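Local coordinates for protein pilin (PDB 6T8S) that probably polymerises into type IV pili as the major pilin subunit, pairing a long N-terminal helix with an antiparallel sheet, at residues A[51-56]-A[70-75]; A[62-67]-A[81-86]; A[76-81]-A[116-121]. All blocks are in the same frame, centred on the assembly; numbering follows the deposited sequence. Where two conformers were deposited one is given.

Contact 1: residues A[51-56]-A[70-75]; sequences SVLETY and YKLIKV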
loop_
_atom_site.group_PDB
_atom_site.type_symbol
_atom_site.label_atom_id
_atom_site.label_comp_id
_atom_site.label_asym_id
_atom_site.label_seq_id
_atom_site.Cartn_x
_atom_site.Cartn_y
_atom_site.Cartn_z
ATOM N N SER A 51 -13.080 -3.396 1.925
ATOM C CA SER A 51 -14.470 -3.802 1.583
ATOM C C SER A 51 -15.123 -2.791 0.618
ATOM O O SER A 51 -16.070 -3.206 -0.108
ATOM C CB SER A 51 -15.292 -4.046 2.836
ATOM O OG SER A 51 -15.561 -2.811 3.461
ATOM N N VAL A 52 -14.643 -1.537 0.551
ATOM C CA VAL A 52 -15.115 -0.532 -0.451
ATOM C C VAL A 52 -14.976 -1.111 -1.876
ATOM O O VAL A 52 -15.817 -0.773 -2.744
ATOM C CB VAL A 52 -14.378 0.817 -0.305
ATOM C CG1 VAL A 52 -12.898 0.706 -0.631
ATOM C CG2 VAL A 52 -15.019 1.920 -1.135
ATOM N N LEU A 53 -13.994 -1.985 -2.115
ATOM C CA LEU A 53 -13.752 -2.594 -3.463
ATOM C C LEU A 53 -14.415 -3.969 -3.613
ATOM O O LEU A 53 -14.122 -4.644 -4.629
ATOM C CB LEU A 53 -12.244 -2.721 -3.687
ATOM C CG LEU A 53 -11.438 -1.427 -3.742
ATOM C CD1 LEU A 53 -9.974 -1.746 -3.986
ATOM C CD2 LEU A 53 -11.947 -0.485 -4.820
ATOM N N GLU A 54 -15.307 -4.392 -2.707
ATOM C CA GLU A 54 -15.733 -5.818 -2.629
ATOM C C GLU A 54 -16.459 -6.274 -3.907
ATOM O O GLU A 54 -16.360 -7.470 -4.237
ATOM C CB GLU A 54 -16.663 -6.064 -1.444
ATOM C CG GLU A 54 -16.904 -7.539 -1.183
ATOM C CD GLU A 54 -17.338 -7.836 0.239
ATOM O OE1 GLU A 54 -17.940 -6.932 0.867
ATOM O OE2 GLU A 54 -17.072 -8.958 0.709
ATOM N N THR A 55 -17.210 -5.391 -4.571
ATOM C CA THR A 55 -17.942 -5.770 -5.818
ATOM C C THR A 55 -16.916 -6.176 -6.886
ATOM O O THR A 55 -17.250 -7.047 -7.733
ATOM C CB THR A 55 -18.881 -4.648 -6.282
ATOM O OG1 THR A 55 -19.741 -4.342 -5.189
ATOM C CG2 THR A 55 -19.716 -5.031 -7.487
ATOM N N TYR A 56 -15.699 -5.616 -6.850
ATOM C CA TYR A 56 -14.697 -5.709 -7.949
ATOM C C TYR A 56 -13.661 -6.818 -7.706
ATOM O O TYR A 56 -12.887 -7.101 -8.635
ATOM C CB TYR A 56 -13.980 -4.372 -8.143
ATOM C CG TYR A 56 -14.875 -3.255 -8.616
ATOM C CD1 TYR A 56 -15.089 -3.039 -9.968
ATOM C CD2 TYR A 56 -15.541 -2.429 -7.719
ATOM C CE1 TYR A 56 -15.906 -2.014 -10.421
ATOM C CE2 TYR A 56 -16.370 -1.409 -8.158
ATOM C CZ TYR A 56 -16.552 -1.194 -9.516
ATOM O OH TYR A 56 -17.382 -0.202 -9.969
ATOM N N TYR A 70 -4.399 -3.661 5.389
ATOM C CA TYR A 70 -4.543 -2.724 4.254
ATOM C C TYR A 70 -5.715 -1.777 4.534
ATOM O O TYR A 70 -6.722 -2.210 5.134
ATOM C CB TYR A 70 -4.804 -3.482 2.950
ATOM C CG TYR A 70 -3.669 -4.328 2.425
ATOM C CD1 TYR A 70 -2.463 -3.758 2.058
ATOM C CD2 TYR A 70 -3.825 -5.691 2.215
ATOM C CE1 TYR A 70 -1.427 -4.519 1.538
ATOM C CE2 TYR A 70 -2.803 -6.467 1.689
ATOM C CZ TYR A 70 -1.599 -5.879 1.342
ATOM O OH TYR A 70 -0.574 -6.617 0.819
ATOM N N LYS A 71 -5.611 -0.539 4.057
ATOM C CA LYS A 71 -6.783 0.357 3.864
ATOM C C LYS A 71 -6.468 1.347 2.741
ATOM O O LYS A 71 -5.298 1.427 2.330
ATOM C CB LYS A 71 -7.192 1.018 5.190
ATOM C CG LYS A 71 -6.285 2.105 5.726
ATOM C CD LYS A 71 -6.875 2.793 6.986
ATOM C CE LYS A 71 -7.902 3.865 6.677
ATOM N NZ LYS A 71 -8.517 4.472 7.889
ATOM N N LEU A 72 -7.491 2.041 2.252
ATOM C CA LEU A 72 -7.374 3.029 1.159
ATOM C C LEU A 72 -7.625 4.420 1.737
ATOM O O LEU A 72 -8.660 4.584 2.420
ATOM C CB LEU A 72 -8.403 2.706 0.072
ATOM C CG LEU A 72 -8.156 1.411 -0.699
ATOM C CD1 LEU A 72 -9.310 1.130 -1.640
ATOM C CD2 LEU A 72 -6.858 1.481 -1.469
ATOM N N ILE A 73 -6.709 5.349 1.468
ATOM C CA ILE A 73 -6.799 6.765 1.911
ATOM C C ILE A 73 -6.569 7.693 0.718
ATOM O O ILE A 73 -5.869 7.322 -0.258
ATOM C CB ILE A 73 -5.832 7.063 3.071
ATOM C CG1 ILE A 73 -4.366 6.992 2.640
ATOM C CG2 ILE A 73 -6.159 6.165 4.265
ATOM C CD1 ILE A 73 -3.373 7.404 3.712
ATOM N N LYS A 74 -7.107 8.899 0.824
ATOM C CA LYS A 74 -6.840 9.974 -0.151
ATOM C C LYS A 74 -5.789 10.889 0.476
ATOM O O LYS A 74 -5.951 11.268 1.659
ATOM C CB LYS A 74 -8.156 10.657 -0.527
ATOM C CG LYS A 74 -8.012 11.773 -1.548
ATOM C CD LYS A 74 -9.298 12.098 -2.266
ATOM C CE LYS A 74 -9.397 13.560 -2.652
ATOM N NZ LYS A 74 -10.784 13.928 -3.021
ATOM N N VAL A 75 -4.715 11.156 -0.254
ATOM C CA VAL A 75 -3.635 12.103 0.144
ATOM C C VAL A 75 -3.556 13.159 -0.958
ATOM O O VAL A 75 -3.116 12.821 -2.052
ATOM C CB VAL A 75 -2.294 11.386 0.369
ATOM C CG1 VAL A 75 -1.222 12.354 0.853
ATOM C CG2 VAL A 75 -2.439 10.229 1.349
#
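L72 reaches out from strand 70-75 and drives a single methyl, CD1, up against two neighbours, V52 and L53, that sit side by side on the turning segment 51-56. CD1 of L72 lies 3.8 Å from CG1 of V52 and also 3.8 Å from CD1 of L53, so one atom of the strand carries all the close approaches. L72 loses more surface here than V52 and L53 together. Its second torsion is extended (chi2 174°), which makes CD1 the outermost atom of the chain and lets it span a backbone gap that is wide, with CA of V52 and CA of L72 8.7 Å apart.

The two partners meet that methyl differently. V52 runs at a slant to L72 and offers one branch of its fork, because chi1 of 66° tucks CG1 between its backbone N and carbonyl carbon and brings it to the L72 side. L53 lies nearly perpendicular to L72, and its branch carbon CG comes within 3.9 Å of L72 CD1, close behind its own CD1. The segment is curled by two backbone bonds, E54 N to S51 O and Y56 N to L53 O, and V52 and L53 stand next to each other on it.

The contact is wholly apolar and small, burying about 95 Å². Around it, helix 9-37 receives V52 on Y33 and L53 on V26, while L72 also packs on L50 and on L137 of strand 128-138. The segment 51-56 thus fills in between the N-terminal helix and strand 70-75.

Contact 2: residues A[62-67]-A[81-86]; sequences DKADIG and LQIGTN
The carbonyl of G67 is the flat group that meets strand 78-83: its O lies 3.5 Å from CG2 of I83, a van der Waals touch. G67 closes a type I beta turn that starts at A64, held by the bond from G67 N to A64 O, and this turn is the motif that sits over I83. A second flat group, the amide of Q82, points elsewhere and ties its own segment together. Its NE2 donates to O of G84, 2.9 Å away, in a nearly straight bond (171°) with the acceptor only 4° out of the amide plane, which probably fixes the rotation of the amide. I73 of the neighbouring strand packs on the same side chain.

I83 contributes about half of the 126 Å² buried. With CG2 anti to its backbone N, that methyl faces the turn, and the same residue reaches V19 of helix 9-37, I135 and V90. A64 and I66 from the turn also rest on V19, so the loop, the sheet and the long helix share one apolar interior. The packing is tightest where CB of A64 stands 3.4 Å from CG2 of I83, closer than carbons usually come.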
loop_
_atom_site.group_PDB
_atom_site.type_symbol
_atom_site.label_atom_id
_atom_site.label_comp_id
_atom_site.label_asym_id
_atom_site.label_seq_id
_atom_site.Cartn_x
_atom_site.Cartn_y
_atom_site.Cartn_z
ATOM N N ASP A 62 -6.317 -8.793 2.943
ATOM C CA ASP A 62 -6.613 -8.390 4.344
ATOM C C ASP A 62 -5.343 -7.788 4.966
ATOM O O ASP A 62 -5.362 -6.597 5.343
ATOM C CB ASP A 62 -7.136 -9.597 5.130
ATOM C CG ASP A 62 -7.396 -9.317 6.601
ATOM O OD1 ASP A 62 -7.877 -8.215 6.913
ATOM O OD2 ASP A 62 -7.101 -10.204 7.420
ATOM N N LYS A 63 -4.282 -8.586 5.057
ATOM C CA LYS A 63 -2.999 -8.178 5.683
ATOM C C LYS A 63 -1.870 -8.404 4.682
ATOM O O LYS A 63 -1.936 -9.383 3.897
ATOM C CB LYS A 63 -2.695 -8.994 6.940
ATOM C CG LYS A 63 -3.614 -8.745 8.126
ATOM C CD LYS A 63 -3.335 -9.673 9.302
ATOM C CE LYS A 63 -1.931 -9.556 9.871
ATOM N NZ LYS A 63 -1.726 -8.272 10.586
ATOM N N ALA A 64 -0.864 -7.544 4.735
ATOM C CA ALA A 64 0.369 -7.667 3.931
ATOM C C ALA A 64 1.263 -8.746 4.551
ATOM O O ALA A 64 1.303 -8.865 5.784
ATOM C CB ALA A 64 1.051 -6.332 3.852
ATOM N N ASP A 65 2.001 -9.495 3.730
ATOM C CA ASP A 65 2.955 -10.526 4.219
ATOM C C ASP A 65 4.144 -9.880 4.952
ATOM O O ASP A 65 4.829 -10.597 5.700
ATOM C CB ASP A 65 3.406 -11.426 3.072
ATOM C CG ASP A 65 2.424 -12.538 2.745
ATOM O OD1 ASP A 65 1.343 -12.578 3.355
ATOM O OD2 ASP A 65 2.780 -13.393 1.922
ATOM N N ILE A 66 4.372 -8.574 4.787
ATOM C CA ILE A 66 5.450 -7.817 5.500
ATOM C C ILE A 66 4.911 -7.261 6.829
ATOM O O ILE A 66 5.694 -6.609 7.546
ATOM C CB ILE A 66 6.039 -6.707 4.607
ATOM C CG1 ILE A 66 4.973 -5.694 4.175
ATOM C CG2 ILE A 66 6.788 -7.315 3.426
ATOM C CD1 ILE A 66 5.487 -4.554 3.331
ATOM N N GLY A 67 3.650 -7.535 7.155
ATOM C CA GLY A 67 2.950 -7.016 8.350
ATOM C C GLY A 67 1.969 -5.917 7.988
ATOM O O GLY A 67 2.239 -5.173 7.022
ATOM N N LEU A 81 -2.513 3.282 -1.005
ATOM C CA LEU A 81 -2.665 2.033 -0.242
ATOM C C LEU A 81 -1.844 2.195 1.043
ATOM O O LEU A 81 -0.611 2.324 0.966
ATOM C CB LEU A 81 -2.175 0.851 -1.085
ATOM C CG LEU A 81 -2.246 -0.507 -0.394
ATOM C CD1 LEU A 81 -3.684 -0.906 -0.104
ATOM C CD2 LEU A 81 -1.532 -1.572 -1.226
ATOM N N GLN A 82 -2.533 2.254 2.178
ATOM C CA GLN A 82 -1.902 2.236 3.512
ATOM C C GLN A 82 -1.717 0.781 3.922
ATOM O O GLN A 82 -2.661 -0.036 3.775
ATOM C CB GLN A 82 -2.772 3.015 4.507
ATOM C CG GLN A 82 -2.264 2.925 5.948
ATOM C CD GLN A 82 -3.104 3.768 6.886
ATOM O OE1 GLN A 82 -3.633 4.803 6.491
ATOM N NE2 GLN A 82 -3.243 3.324 8.129
ATOM N N ILE A 83 -0.525 0.458 4.414
ATOM C CA ILE A 83 -0.181 -0.896 4.914
ATOM C C ILE A 83 0.218 -0.734 6.383
ATOM O O ILE A 83 1.309 -0.230 6.647
ATOM C CB ILE A 83 0.930 -1.540 4.069
ATOM C CG1 ILE A 83 0.670 -1.376 2.567
ATOM C CG2 ILE A 83 1.111 -3.002 4.467
ATOM C CD1 ILE A 83 1.789 -1.879 1.699
ATOM N N GLY A 84 -0.667 -1.151 7.275
ATOM C CA GLY A 84 -0.451 -1.058 8.726
ATOM C C GLY A 84 -1.433 -0.114 9.375
ATOM O O GLY A 84 -2.049 0.721 8.687
ATOM N N THR A 85 -1.539 -0.234 10.690
ATOM C CA THR A 85 -2.419 0.603 11.529
ATOM C C THR A 85 -1.705 0.811 12.865
ATOM O O THR A 85 -0.546 0.380 12.999
ATOM C CB THR A 85 -3.774 -0.083 11.713
ATOM O OG1 THR A 85 -3.493 -1.281 12.442
ATOM C CG2 THR A 85 -4.475 -0.373 10.401
ATOM N N ASN A 86 -2.406 1.383 13.840
ATOM C CA ASN A 86 -1.919 1.501 15.241
ATOM C C ASN A 86 -1.491 0.135 15.805
ATOM O O ASN A 86 -0.552 0.095 16.622
ATOM C CB ASN A 86 -2.993 2.125 16.123
ATOM C CG ASN A 86 -4.244 1.281 16.178
ATOM O OD1 ASN A 86 -4.931 1.120 15.171
ATOM N ND2 ASN A 86 -4.547 0.755 17.353
#

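Contact 3: residues A[76-81]-A[116-121]; sequences GNKLVL and DNLGNP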
loop_
_atom_site.group_PDB
_atom_site.type_symbol
_atom_site.label_atom_id
_atom_site.label_comp_id
_atom_site.label_asym_id
_atom_site.label_seq_id
_atom_site.Cartn_x
_atom_site.Cartn_y
_atom_site.Cartn_z
ATOM N N GLY A 76 -4.037 14.377 -0.688
ATOM C CA GLY A 76 -4.277 15.387 -1.737
ATOM C C GLY A 76 -5.183 14.836 -2.826
ATOM O O GLY A 76 -6.330 14.471 -2.512
ATOM N N ASN A 77 -4.679 14.749 -4.056
ATOM C CA ASN A 77 -5.426 14.267 -5.248
ATOM C C ASN A 77 -5.164 12.768 -5.474
ATOM O O ASN A 77 -5.780 12.205 -6.395
ATOM C CB ASN A 77 -5.057 15.073 -6.500
ATOM C CG ASN A 77 -3.567 15.082 -6.791
ATOM O OD1 ASN A 77 -2.751 15.223 -5.879
ATOM N ND2 ASN A 77 -3.196 14.927 -8.053
ATOM N N LYS A 78 -4.305 12.135 -4.663
ATOM C CA LYS A 78 -3.818 10.749 -4.908
ATOM C C LYS A 78 -4.616 9.732 -4.088
ATOM O O LYS A 78 -4.948 10.023 -2.924
ATOM C CB LYS A 78 -2.327 10.665 -4.574
ATOM C CG LYS A 78 -1.435 11.490 -5.495
ATOM C CD LYS A 78 0.021 11.369 -5.149
ATOM C CE LYS A 78 0.918 12.305 -5.934
ATOM N NZ LYS A 78 0.529 13.718 -5.721
ATOM N N LEU A 79 -4.865 8.557 -4.669
ATOM C CA LEU A 79 -5.288 7.343 -3.927
ATOM C C LEU A 79 -4.043 6.603 -3.451
ATOM O O LEU A 79 -3.155 6.335 -4.283
ATOM C CB LEU A 79 -6.128 6.414 -4.805
ATOM C CG LEU A 79 -6.563 5.127 -4.108
ATOM C CD1 LEU A 79 -7.448 5.436 -2.911
ATOM C CD2 LEU A 79 -7.272 4.188 -5.066
ATOM N N VAL A 80 -4.016 6.250 -2.165
ATOM C CA VAL A 80 -2.833 5.636 -1.503
ATOM C C VAL A 80 -3.279 4.349 -0.809
ATOM O O VAL A 80 -4.312 4.347 -0.100
ATOM C CB VAL A 80 -2.181 6.629 -0.523
ATOM C CG1 VAL A 80 -1.078 5.982 0.298
ATOM C CG2 VAL A 80 -1.663 7.857 -1.258
ATOM N N LEU A 81 -2.513 3.282 -1.005
ATOM C CA LEU A 81 -2.665 2.033 -0.242
ATOM C C LEU A 81 -1.844 2.195 1.043
ATOM O O LEU A 81 -0.611 2.324 0.966
ATOM C CB LEU A 81 -2.175 0.851 -1.085
ATOM C CG LEU A 81 -2.246 -0.507 -0.394
ATOM C CD1 LEU A 81 -3.684 -0.906 -0.104
ATOM C CD2 LEU A 81 -1.532 -1.572 -1.226
ATOM N N ASP A 116 -2.578 16.064 3.373
ATOM C CA ASP A 116 -2.318 16.856 2.142
ATOM C C ASP A 116 -1.133 16.289 1.353
ATOM O O ASP A 116 -1.206 16.351 0.121
ATOM C CB ASP A 116 -2.053 18.327 2.482
ATOM C CG ASP A 116 -3.287 19.086 2.944
ATOM O OD1 ASP A 116 -4.389 18.780 2.441
ATOM O OD2 ASP A 116 -3.134 19.978 3.805
ATOM N N ASN A 117 -0.083 15.784 2.014
ATOM C CA ASN A 117 1.255 15.613 1.378
ATOM C C ASN A 117 1.907 14.262 1.701
ATOM O O ASN A 117 1.977 13.885 2.886
ATOM C CB ASN A 117 2.213 16.729 1.798
ATOM C CG ASN A 117 1.724 18.090 1.355
ATOM O OD1 ASN A 117 1.296 18.890 2.180
ATOM N ND2 ASN A 117 1.740 18.338 0.054
ATOM N N LEU A 118 2.475 13.631 0.670
ATOM C CA LEU A 118 3.391 12.464 0.781
ATOM C C LEU A 118 4.672 12.932 1.475
ATOM O O LEU A 118 5.131 14.040 1.137
ATOM C CB LEU A 118 3.705 11.939 -0.624
ATOM C CG LEU A 118 2.504 11.539 -1.481
ATOM C CD1 LEU A 118 2.938 11.249 -2.916
ATOM C CD2 LEU A 118 1.776 10.342 -0.876
ATOM N N GLY A 119 5.227 12.125 2.385
ATOM C CA GLY A 119 6.395 12.469 3.218
ATOM C C GLY A 119 7.695 11.912 2.662
ATOM O O GLY A 119 7.942 12.117 1.463
ATOM N N ASN A 120 8.518 11.274 3.504
ATOM C CA ASN A 120 9.886 10.822 3.129
ATOM C C ASN A 120 9.758 9.565 2.261
ATOM O O ASN A 120 9.157 8.575 2.672
ATOM C CB ASN A 120 10.808 10.584 4.336
ATOM C CG ASN A 120 11.648 11.785 4.766
ATOM O OD1 ASN A 120 11.681 12.843 4.127
ATOM N ND2 ASN A 120 12.359 11.633 5.871
ATOM N N PRO A 121 10.295 9.569 1.026
ATOM C CA PRO A 121 10.231 8.374 0.184
ATOM C C PRO A 121 11.085 7.227 0.746
ATOM O O PRO A 121 12.163 7.487 1.268
ATOM C CB PRO A 121 10.778 8.837 -1.173
ATOM C CG PRO A 121 11.582 10.089 -0.878
ATOM C CD PRO A 121 10.958 10.699 0.358
#
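K78 and L118 cross at about a right angle, the lysine's aliphatic chain running past the end of the leucine. The touching atom on the leucine is CD1, which lies 3.7 Å from CD of K78 and 3.8 Å from CE of K78, so the methyl is set against the outer methylenes of the lysine. K78 runs extended through chi2 and chi3 and then bends at its last torsion (chi4 59°), which turns NZ off the line of the chain just beyond the carbons that L118 touches.

The second methyl of L118 is put to a different use. CD2 approaches CG2 of V80 at 4.3 Å, a looser fit, so the leucine fork straddles two residues two apart on strand 78-83. K78 and V80 both point their side chains to this face, where V80 also meets V75, as does L118 itself.

Where the chain turns into the strand, the backbones come close at G76 and D116, their CA atoms 4.6 Å apart. G76 N stands 3.5 Å from D116 O, a mere approach and not a bond. G76 has a positive phi (55°), a conformation glycine takes easily, and D116 is poorly ordered. L118 rests further on V113 and on Y110 of strand 109-110, which fastens this loop onto the sheet.

Apart from that backbone approach, the joint between the side chains is hydrocarbon against hydrocarbon: the lysine serves as an apolar partner through its methylenes, with the amine one bend beyond them, and K78 also meets D139.

How the contacts relate
From the N terminus, helix 9-37 leads into a long loop. Contact 1 opens there at 51-56, and contact 2 opens at 62-67 before contact 1 has closed on strand 70-75. After that strand the chain turns at G76, where contact 3 begins, and runs up strand 78-83 until contact 2 closes at 81-86. Contacts 1 and 2 therefore cross, as do 2 and 3, which share L81, whereas 1 and 3 follow in series. Contact 3 closes only at 116-121, beyond helix 94-104. Contacts 1 and 2 fix the loop after the first helix to two adjoining strands; contact 3 ties the second of these to the later loop.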